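Local coordinates for transcription regulator AmtR (Mycobacterium smegmatis, PDB 5E57), which probably binds DNA as a dimeric TetR-family transcription regulator and takes part in the control of nitrogen and urea metabolism, at residues 8-13 with 47-52; 84-89 with 180-185; 100-105 with 161-166. One frame throughout, in Å; residues are numbered along the deposited sequence.

Interaction 1 (8-13 with 47-52); sequences TAREEI and HHFATK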
loop_
_atom_site.group_PDB
_atom_site.type_symbol
_atom_site.label_atom_id
_atom_site.label_comp_id
_atom_site.label_asym_id
_atom_site.label_seq_id
_atom_site.Cartn_x
_atom_site.Cartn_y
_atom_site.Cartn_z
ATOM N N THR A 8 21.548 -11.206 19.801
ATOM C CA THR A 8 22.946 -11.318 19.325
ATOM C C THR A 8 23.422 -9.929 18.863
ATOM O O THR A 8 22.608 -9.027 18.640
ATOM C CB THR A 8 23.109 -12.439 18.231
ATOM O OG1 THR A 8 24.381 -12.359 17.583
ATOM C CG2 THR A 8 22.057 -12.369 17.153
ATOM N N ALA A 9 24.737 -9.740 18.828
ATOM C CA ALA A 9 25.402 -8.639 18.113
ATOM C C ALA A 9 24.741 -8.321 16.726
ATOM O O ALA A 9 24.537 -7.150 16.347
ATOM C CB ALA A 9 26.893 -8.985 17.925
ATOM N N ARG A 10 24.417 -9.371 15.992
ATOM C CA ARG A 10 23.875 -9.238 14.643
ATOM C C ARG A 10 22.467 -8.684 14.729
ATOM O O ARG A 10 22.091 -7.823 13.943
ATOM C CB ARG A 10 23.821 -10.591 13.994
ATOM C CG ARG A 10 23.213 -10.573 12.623
ATOM C CD ARG A 10 23.383 -11.930 11.954
ATOM N NE ARG A 10 23.005 -11.850 10.540
ATOM C CZ ARG A 10 21.768 -12.006 10.078
ATOM N NH1 ARG A 10 20.785 -12.300 10.915
ATOM N NH2 ARG A 10 21.509 -11.905 8.776
ATOM N N GLU A 11 21.719 -9.154 15.737
ATOM C CA GLU A 11 20.310 -8.775 15.914
ATOM C C GLU A 11 20.145 -7.326 16.382
ATOM O O GLU A 11 19.178 -6.642 16.039
ATOM C CB GLU A 11 19.650 -9.731 16.896
ATOM C CG GLU A 11 19.187 -11.029 16.235
ATOM C CD GLU A 11 18.633 -12.060 17.232
ATOM O OE1 GLU A 11 18.905 -11.946 18.454
ATOM O OE2 GLU A 11 17.918 -12.985 16.785
ATOM N N GLU A 12 21.118 -6.837 17.131
ATOM C CA GLU A 12 21.116 -5.467 17.635
ATOM C C GLU A 12 21.356 -4.477 16.466
ATOM O O GLU A 12 20.803 -3.388 16.387
ATOM C CB GLU A 12 22.214 -5.344 18.696
ATOM C CG GLU A 12 21.704 -4.935 20.059
ATOM C CD GLU A 12 22.843 -4.647 21.018
ATOM O OE1 GLU A 12 23.585 -5.604 21.259
ATOM O OE2 GLU A 12 22.998 -3.485 21.490
ATOM N N ILE A 13 22.177 -4.912 15.534
ATOM C CA ILE A 13 22.492 -4.106 14.391
ATOM C C ILE A 13 21.257 -4.026 13.532
ATOM O O ILE A 13 20.890 -2.910 13.122
ATOM C CB ILE A 13 23.666 -4.671 13.581
ATOM C CG1 ILE A 13 24.944 -4.540 14.394
ATOM C CG2 ILE A 13 23.809 -3.913 12.272
ATOM C CD1 ILE A 13 26.030 -5.493 13.911
ATOM N N HIS A 47 31.863 -6.848 10.252
ATOM C CA HIS A 47 32.070 -8.303 10.315
ATOM C C HIS A 47 30.774 -9.021 10.552
ATOM O O HIS A 47 30.739 -10.235 10.471
ATOM C CB HIS A 47 33.147 -8.696 11.329
ATOM C CG HIS A 47 34.477 -8.092 11.006
ATOM N ND1 HIS A 47 35.113 -8.304 9.802
ATOM C CD2 HIS A 47 35.215 -7.179 11.672
ATOM C CE1 HIS A 47 36.213 -7.581 9.766
ATOM N NE2 HIS A 47 36.297 -6.891 10.886
ATOM N N HIS A 48 29.696 -8.252 10.731
ATOM C CA HIS A 48 28.341 -8.805 10.645
ATOM C C HIS A 48 27.692 -8.486 9.296
ATOM O O HIS A 48 27.121 -9.349 8.637
ATOM C CB HIS A 48 27.548 -8.249 11.785
ATOM C CG HIS A 48 28.099 -8.633 13.129
ATOM N ND1 HIS A 48 28.088 -9.932 13.596
ATOM C CD2 HIS A 48 28.660 -7.891 14.111
ATOM C CE1 HIS A 48 28.606 -9.980 14.813
ATOM N NE2 HIS A 48 28.964 -8.755 15.154
ATOM N N PHE A 49 27.829 -7.249 8.866
ATOM C CA PHE A 49 27.290 -6.802 7.602
ATOM C C PHE A 49 28.313 -5.864 6.962
ATOM O O PHE A 49 28.541 -4.730 7.446
ATOM C CB PHE A 49 25.963 -6.042 7.802
ATOM C CG PHE A 49 24.875 -6.879 8.429
ATOM C CD1 PHE A 49 24.144 -7.778 7.655
ATOM C CD2 PHE A 49 24.611 -6.807 9.803
ATOM C CE1 PHE A 49 23.154 -8.563 8.224
ATOM C CE2 PHE A 49 23.610 -7.584 10.382
ATOM C CZ PHE A 49 22.885 -8.473 9.568
ATOM N N ALA A 50 28.852 -6.307 5.829
ATOM C CA ALA A 50 30.006 -5.651 5.221
ATOM C C ALA A 50 29.568 -4.303 4.603
ATOM O O ALA A 50 30.336 -3.299 4.493
ATOM C CB ALA A 50 30.589 -6.606 4.180
ATOM N N THR A 51 28.311 -4.282 4.175
ATOM C CA THR A 51 27.744 -3.072 3.591
ATOM C C THR A 51 26.368 -2.809 4.132
ATOM O O THR A 51 25.710 -3.718 4.716
ATOM C CB THR A 51 27.597 -3.156 2.075
ATOM O OG1 THR A 51 26.579 -4.132 1.739
ATOM C CG2 THR A 51 28.912 -3.529 1.474
ATOM N N LYS A 52 25.954 -1.562 3.933
ATOM C CA LYS A 52 24.646 -1.130 4.359
ATOM C C LYS A 52 23.615 -1.948 3.592
ATOM O O LYS A 52 22.606 -2.386 4.179
ATOM C CB LYS A 52 24.471 0.384 4.154
ATOM C CG LYS A 52 23.181 0.917 4.739
ATOM C CD LYS A 52 23.111 2.451 4.822
ATOM C CE LYS A 52 23.370 3.167 3.536
ATOM N NZ LYS A 52 23.018 4.621 3.672
#
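Ala9 and Arg10, at the start of helix 9-23, meet His48 and Phe49 in the DNA-binding domain of the TetR family. His48 and Phe49 close the predicted helix-turn-helix motif, in the loop before helix 52-61. Thr8 is the N-cap of helix 9-23 and forms a capping box with Glu11. The backbone N of Thr8 donates to Glu11 OE1 at 3.1 Å, on the anti side of the carboxylate and 31° out of its plane. Ala9 follows with its methyl against the outer end of the imidazole, CB lying 3.5 Å from His48 NE2. The backbone N of Arg10 sits over one face of the same ring. The Arg10 side chain runs out to Phe49. Its CG is anti to the backbone N (chi1 177°). The extended chain carries NE to the Phe49 ring, and CZ of the ring lies over one face of the guanidinium, with the two planes 37° apart. Arg10 NE is 3.5 Å from Phe49 CZ. One turn later, Ile13 touches both aromatic residues, one branch each. Its CG2 packs on Phe49 CD2 at 3.9 Å. Phe49 also reaches Ile55 and Ala58, so it joins helix 9-23 to helix 52-61. The other branch of Ile13 ends at His48, with CD1 3.6 Å from CD2 of the imidazole.

Interaction 2 (84-89 with 180-185); sequences RLHALV and GALRVL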
loop_
_atom_site.group_PDB
_atom_site.type_symbol
_atom_site.label_atom_id
_atom_site.label_comp_id
_atom_site.label_asym_id
_atom_site.label_seq_id
_atom_site.Cartn_x
_atom_site.Cartn_y
_atom_site.Cartn_z
ATOM N N ARG A 84 -7.207 -21.834 2.206
ATOM C CA ARG A 84 -5.742 -21.861 2.124
ATOM C C ARG A 84 -5.195 -20.422 2.003
ATOM O O ARG A 84 -4.273 -20.008 2.741
ATOM C CB ARG A 84 -5.281 -22.782 0.995
ATOM C CG ARG A 84 -5.404 -24.265 1.405
ATOM C CD ARG A 84 -4.736 -25.143 0.368
ATOM N NE ARG A 84 -5.518 -25.177 -0.821
ATOM C CZ ARG A 84 -5.070 -25.208 -2.084
ATOM N NH1 ARG A 84 -3.807 -25.107 -2.400
ATOM N NH2 ARG A 84 -5.964 -25.277 -3.046
ATOM N N LEU A 85 -5.827 -19.689 1.115
ATOM C CA LEU A 85 -5.588 -18.307 0.939
ATOM C C LEU A 85 -5.873 -17.544 2.224
ATOM O O LEU A 85 -5.012 -16.827 2.709
ATOM C CB LEU A 85 -6.465 -17.782 -0.149
ATOM C CG LEU A 85 -6.370 -16.275 -0.396
ATOM C CD1 LEU A 85 -4.955 -15.919 -0.774
ATOM C CD2 LEU A 85 -7.315 -15.888 -1.531
ATOM N N HIS A 86 -7.027 -17.785 2.810
ATOM C CA HIS A 86 -7.309 -17.219 4.115
ATOM C C HIS A 86 -6.202 -17.388 5.117
ATOM O O HIS A 86 -5.829 -16.421 5.772
ATOM C CB HIS A 86 -8.624 -17.687 4.702
ATOM C CG HIS A 86 -9.126 -16.787 5.794
ATOM N ND1 HIS A 86 -8.931 -17.067 7.128
ATOM C CD2 HIS A 86 -9.739 -15.590 5.748
ATOM C CE1 HIS A 86 -9.429 -16.079 7.861
ATOM N NE2 HIS A 86 -9.947 -15.189 7.047
ATOM N N ALA A 87 -5.650 -18.595 5.234
ATOM C CA ALA A 87 -4.677 -18.872 6.226
ATOM C C ALA A 87 -3.393 -18.080 5.862
ATOM O O ALA A 87 -2.733 -17.555 6.753
ATOM C CB ALA A 87 -4.349 -20.347 6.285
ATOM N N LEU A 88 -3.041 -18.018 4.576
ATOM C CA LEU A 88 -1.854 -17.263 4.214
ATOM C C LEU A 88 -2.025 -15.767 4.597
ATOM O O LEU A 88 -1.105 -15.165 5.110
ATOM C CB LEU A 88 -1.589 -17.391 2.712
ATOM C CG LEU A 88 -0.440 -16.568 2.107
ATOM C CD1 LEU A 88 0.876 -16.843 2.783
ATOM C CD2 LEU A 88 -0.361 -16.874 0.607
ATOM N N VAL A 89 -3.195 -15.209 4.317
ATOM C CA VAL A 89 -3.450 -13.775 4.551
ATOM C C VAL A 89 -3.316 -13.505 6.058
ATOM O O VAL A 89 -2.623 -12.567 6.487
ATOM C CB VAL A 89 -4.866 -13.421 4.066
ATOM C CG1 VAL A 89 -5.275 -12.054 4.481
ATOM C CG2 VAL A 89 -4.937 -13.454 2.544
ATOM N N GLY A 180 -11.824 -9.275 3.873
ATOM C CA GLY A 180 -11.806 -8.492 2.662
ATOM C C GLY A 180 -11.168 -9.190 1.489
ATOM O O GLY A 180 -11.662 -9.076 0.367
ATOM N N ALA A 181 -10.062 -9.888 1.749
ATOM C CA ALA A 181 -9.303 -10.505 0.683
ATOM C C ALA A 181 -10.112 -11.603 0.038
ATOM O O ALA A 181 -10.053 -11.780 -1.173
ATOM C CB ALA A 181 -7.994 -11.063 1.210
ATOM N N LEU A 182 -10.935 -12.274 0.832
ATOM C CA LEU A 182 -11.929 -13.201 0.332
ATOM C C LEU A 182 -13.187 -12.597 -0.296
ATOM O O LEU A 182 -13.606 -13.068 -1.382
ATOM C CB LEU A 182 -12.184 -14.274 1.409
ATOM C CG LEU A 182 -10.891 -15.101 1.077
ATOM C CD1 LEU A 182 -9.814 -15.132 2.124
ATOM C CD2 LEU A 182 -11.210 -16.453 0.473
ATOM N N ARG A 183 -13.744 -11.532 0.277
ATOM C CA ARG A 183 -14.844 -10.882 -0.441
ATOM C C ARG A 183 -14.547 -10.327 -1.789
ATOM O O ARG A 183 -15.429 -10.350 -2.686
ATOM C CB ARG A 183 -15.509 -9.795 0.375
ATOM C CG ARG A 183 -16.160 -10.368 1.568
ATOM C CD ARG A 183 -16.854 -9.258 2.295
ATOM N NE ARG A 183 -17.305 -9.786 3.555
ATOM C CZ ARG A 183 -18.505 -10.238 3.748
ATOM N NH1 ARG A 183 -19.423 -10.173 2.756
ATOM N NH2 ARG A 183 -18.806 -10.742 4.959
ATOM N N VAL A 184 -13.333 -9.854 -2.004
ATOM C CA VAL A 184 -13.036 -9.219 -3.294
ATOM C C VAL A 184 -12.967 -10.273 -4.349
ATOM O O VAL A 184 -13.043 -9.941 -5.561
ATOM C CB VAL A 184 -11.709 -8.414 -3.395
ATOM C CG1 VAL A 184 -11.799 -7.208 -2.547
ATOM C CG2 VAL A 184 -10.492 -9.239 -2.996
ATOM N N LEU A 185 -12.804 -11.518 -3.917
ATOM C CA LEU A 185 -12.782 -12.628 -4.875
ATOM C C LEU A 185 -14.144 -13.285 -5.115
ATOM O O LEU A 185 -14.212 -14.248 -5.835
ATOM C CB LEU A 185 -11.858 -13.699 -4.369
ATOM C CG LEU A 185 -10.459 -13.224 -4.079
ATOM C CD1 LEU A 185 -9.670 -14.412 -3.530
ATOM C CD2 LEU A 185 -9.806 -12.620 -5.301
#
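Leu85 and Leu185 meet tip to tip between helix 82-98 and the segment 180-185, which lies on and just after helix 173-183. Leu85 has CG anti to its backbone N (chi1 177°). Each chain points a methyl at the other. Leu85 CD2 and Leu185 CD1 are 3.4 Å apart, tighter than a usual carbon-carbon contact. Leu182 approaches the same methyl of Leu85 more loosely, with its CD2 4.4 Å from Leu85 CD2.

The second methyl of Leu182 turns to His86. A chi2 of 113°, off the staggered values, puts Leu182 CD1 on the His86 side and CD2 on the side of Leu85. Leu182 CD1 lies in the plane of the imidazole, at the edge, 3.7 Å from His86 CD2. The two side chains cross at about a right angle, and the same methyl also touches His86 CB. On the polar side, His86 ND1 is hydrogen-bonded to Thr198 OG1 of helix 191-202, which helps to fix the turn of the ring, and His86 also touches Leu194 of the same helix.

Farther along, the small side chain of Ala181 faces Val89. Val89 CG2 lies 4.1 Å from Ala181 CB. No hydrogen bond links the two segments; the contact is buried and mainly apolar.

It belongs to the all-helical ligand-binding domain. Leu185 also packs on Ala135 and Ile139 of helix 118-142, and Val89 on Val156 of helix 151-165. Beyond the contact, Val184 packs on Gly180 of the second subunit.

Interaction 3 (100-105 with 161-166); sequences RWNLGA and NSRSDD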
loop_
_atom_site.group_PDB
_atom_site.type_symbol
_atom_site.label_atom_id
_atom_site.label_comp_id
_atom_site.label_asym_id
_atom_site.label_seq_id
_atom_site.Cartn_x
_atom_site.Cartn_y
_atom_site.Cartn_z
ATOM N N ARG A 100 8.432 -4.907 15.215
ATOM C CA ARG A 100 8.702 -3.707 15.988
ATOM C C ARG A 100 8.728 -2.422 15.083
ATOM O O ARG A 100 8.269 -1.366 15.473
ATOM C CB ARG A 100 10.025 -3.885 16.708
ATOM C CG ARG A 100 10.473 -2.627 17.421
ATOM C CD ARG A 100 9.637 -2.329 18.642
ATOM N NE ARG A 100 10.011 -1.044 19.241
ATOM C CZ ARG A 100 9.545 0.143 18.859
ATOM N NH1 ARG A 100 8.684 0.240 17.844
ATOM N NH2 ARG A 100 9.953 1.243 19.489
ATOM N N TRP A 101 9.214 -2.555 13.847
ATOM C CA TRP A 101 9.390 -1.459 12.916
ATOM C C TRP A 101 8.687 -1.781 11.596
ATOM O O TRP A 101 8.523 -2.917 11.220
ATOM C CB TRP A 101 10.888 -1.168 12.668
ATOM C CG TRP A 101 11.649 -0.941 13.941
ATOM C CD1 TRP A 101 12.534 -1.778 14.519
ATOM C CD2 TRP A 101 11.541 0.186 14.799
ATOM N NE1 TRP A 101 13.047 -1.218 15.640
ATOM C CE2 TRP A 101 12.428 -0.022 15.867
ATOM C CE3 TRP A 101 10.792 1.367 14.751
ATOM C CZ2 TRP A 101 12.589 0.899 16.920
ATOM C CZ3 TRP A 101 10.949 2.302 15.782
ATOM C CH2 TRP A 101 11.834 2.051 16.878
ATOM N N ASN A 102 8.240 -0.762 10.896
ATOM C CA ASN A 102 7.412 -0.994 9.718
ATOM C C ASN A 102 8.258 -1.246 8.462
ATOM O O ASN A 102 8.260 -0.448 7.534
ATOM C CB ASN A 102 6.441 0.208 9.537
ATOM C CG ASN A 102 5.397 -0.024 8.456
ATOM O OD1 ASN A 102 5.043 -1.160 8.153
ATOM N ND2 ASN A 102 4.868 1.066 7.900
ATOM N N LEU A 103 8.935 -2.394 8.410
ATOM C CA LEU A 103 9.958 -2.659 7.334
ATOM C C LEU A 103 9.355 -2.701 5.952
ATOM O O LEU A 103 9.975 -2.363 4.999
ATOM C CB LEU A 103 10.694 -3.962 7.580
ATOM C CG LEU A 103 11.489 -3.991 8.902
ATOM C CD1 LEU A 103 11.851 -5.436 9.272
ATOM C CD2 LEU A 103 12.687 -3.035 8.831
ATOM N N GLY A 104 8.082 -3.053 5.831
ATOM C CA GLY A 104 7.484 -3.098 4.510
ATOM C C GLY A 104 7.410 -1.745 3.879
ATOM O O GLY A 104 7.189 -1.617 2.660
ATOM N N ALA A 105 7.540 -0.702 4.707
ATOM C CA ALA A 105 7.570 0.626 4.198
ATOM C C ALA A 105 8.792 0.817 3.322
ATOM O O ALA A 105 8.815 1.749 2.551
ATOM C CB ALA A 105 7.631 1.643 5.325
ATOM N N ASN A 161 0.817 0.455 5.030
ATOM C CA ASN A 161 0.228 1.788 5.004
ATOM C C ASN A 161 -0.557 2.105 6.292
ATOM O O ASN A 161 -0.504 3.222 6.775
ATOM C CB ASN A 161 -0.682 1.935 3.808
ATOM C CG ASN A 161 0.027 1.619 2.490
ATOM O OD1 ASN A 161 0.345 2.513 1.710
ATOM N ND2 ASN A 161 0.284 0.332 2.245
ATOM N N SER A 162 -1.284 1.136 6.856
ATOM C CA SER A 162 -2.018 1.341 8.135
ATOM C C SER A 162 -1.069 1.672 9.279
ATOM O O SER A 162 -1.331 2.583 10.062
ATOM C CB SER A 162 -2.862 0.128 8.534
ATOM O OG SER A 162 -3.841 -0.173 7.560
ATOM N N ARG A 163 0.044 0.937 9.363
ATOM C CA ARG A 163 1.057 1.183 10.393
ATOM C C ARG A 163 1.686 2.594 10.318
ATOM O O ARG A 163 2.085 3.171 11.330
ATOM C CB ARG A 163 2.172 0.144 10.278
ATOM C CG ARG A 163 1.795 -1.186 10.841
ATOM C CD ARG A 163 2.988 -2.115 10.879
ATOM N NE ARG A 163 3.956 -1.694 11.883
ATOM C CZ ARG A 163 4.860 -2.486 12.417
ATOM N NH1 ARG A 163 4.923 -3.791 12.047
ATOM N NH2 ARG A 163 5.712 -1.990 13.342
ATOM N N SER A 164 1.801 3.092 9.092
ATOM C CA SER A 164 2.357 4.349 8.841
ATOM C C SER A 164 1.397 5.439 9.292
ATOM O O SER A 164 1.833 6.445 9.812
ATOM C CB SER A 164 2.553 4.516 7.349
ATOM O OG SER A 164 3.274 5.690 7.093
ATOM N N ASP A 165 0.120 5.242 9.003
ATOM C CA ASP A 165 -0.912 6.225 9.362
ATOM C C ASP A 165 -1.227 6.198 10.872
ATOM O O ASP A 165 -1.477 7.247 11.463
ATOM C CB ASP A 165 -2.187 5.946 8.580
ATOM C CG ASP A 165 -2.054 6.241 7.098
ATOM O OD1 ASP A 165 -1.154 6.977 6.771
ATOM O OD2 ASP A 165 -2.906 5.848 6.250
ATOM N N ASP A 166 -1.222 5.016 11.480
ATOM C CA ASP A 166 -1.722 4.809 12.833
ATOM C C ASP A 166 -0.729 4.372 13.895
ATOM O O ASP A 166 0.143 3.523 13.696
ATOM C CB ASP A 166 -2.797 3.772 12.769
ATOM C CG ASP A 166 -3.969 4.267 12.074
ATOM O OD1 ASP A 166 -4.057 5.492 11.981
ATOM O OD2 ASP A 166 -4.758 3.479 11.545
#
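Arg163 has CG anti to its carbonyl carbon and a bend at chi3 (70°), which places NE near Asn102. Asn102 has CG anti to its backbone N (chi1 -172°), and its amide lies alongside the arginine chain. The two side chains run past each other in opposite directions, with amide and guanidinium planes only 16° apart. Asn102 OD1 comes 3.5 Å from Arg163 CD, and Asn102 CG lies 3.7 Å from Arg163 CB. The guanidinium has Asn102 CA over the centre of one face. Trp101 O lies over a face as well, 3.9 Å from Arg163 CZ. Asn102 is the centre of an inverse gamma turn in the loop between helices 82-98 and 118-142. This loop carries Trp101, whose NE1 is hydrogen-bonded to Asp15 OD1, against helix 9-23 of the DNA-binding domain, and the contact ties it to helix 151-165 of the C-terminal helical domain. Arg163 NH1 donates to Leu96 O in the last turn of helix 82-98 and NH2 to Gly99 O just after it, while Asn102 ND2 donates to Ile160 O of helix 151-165. On helix 151-165, Asp165 forms salt bridges with Arg124 and Arg154 of the second subunit.

From the N terminus, interaction 1 comes first. It closes the loop from helix 9-23 through the helix-turn-helix to residues 47-52, and ties the start of helix 9-23 to the end of the predicted helix-turn-helix. Interaction 2 then opens on helix 82-98 and closes only at helix 173-183. Interaction 3 is nested inside that loop: it joins the loop after helix 82-98 to helix 151-165. Interactions 1 and 2 lie on opposite sides of the chain's centre, with their own centres 36 Å apart. Residues 100-105 lie between them in the fold and also touch helix 9-23. The segments of interactions 2 and 3 both reach the second subunit.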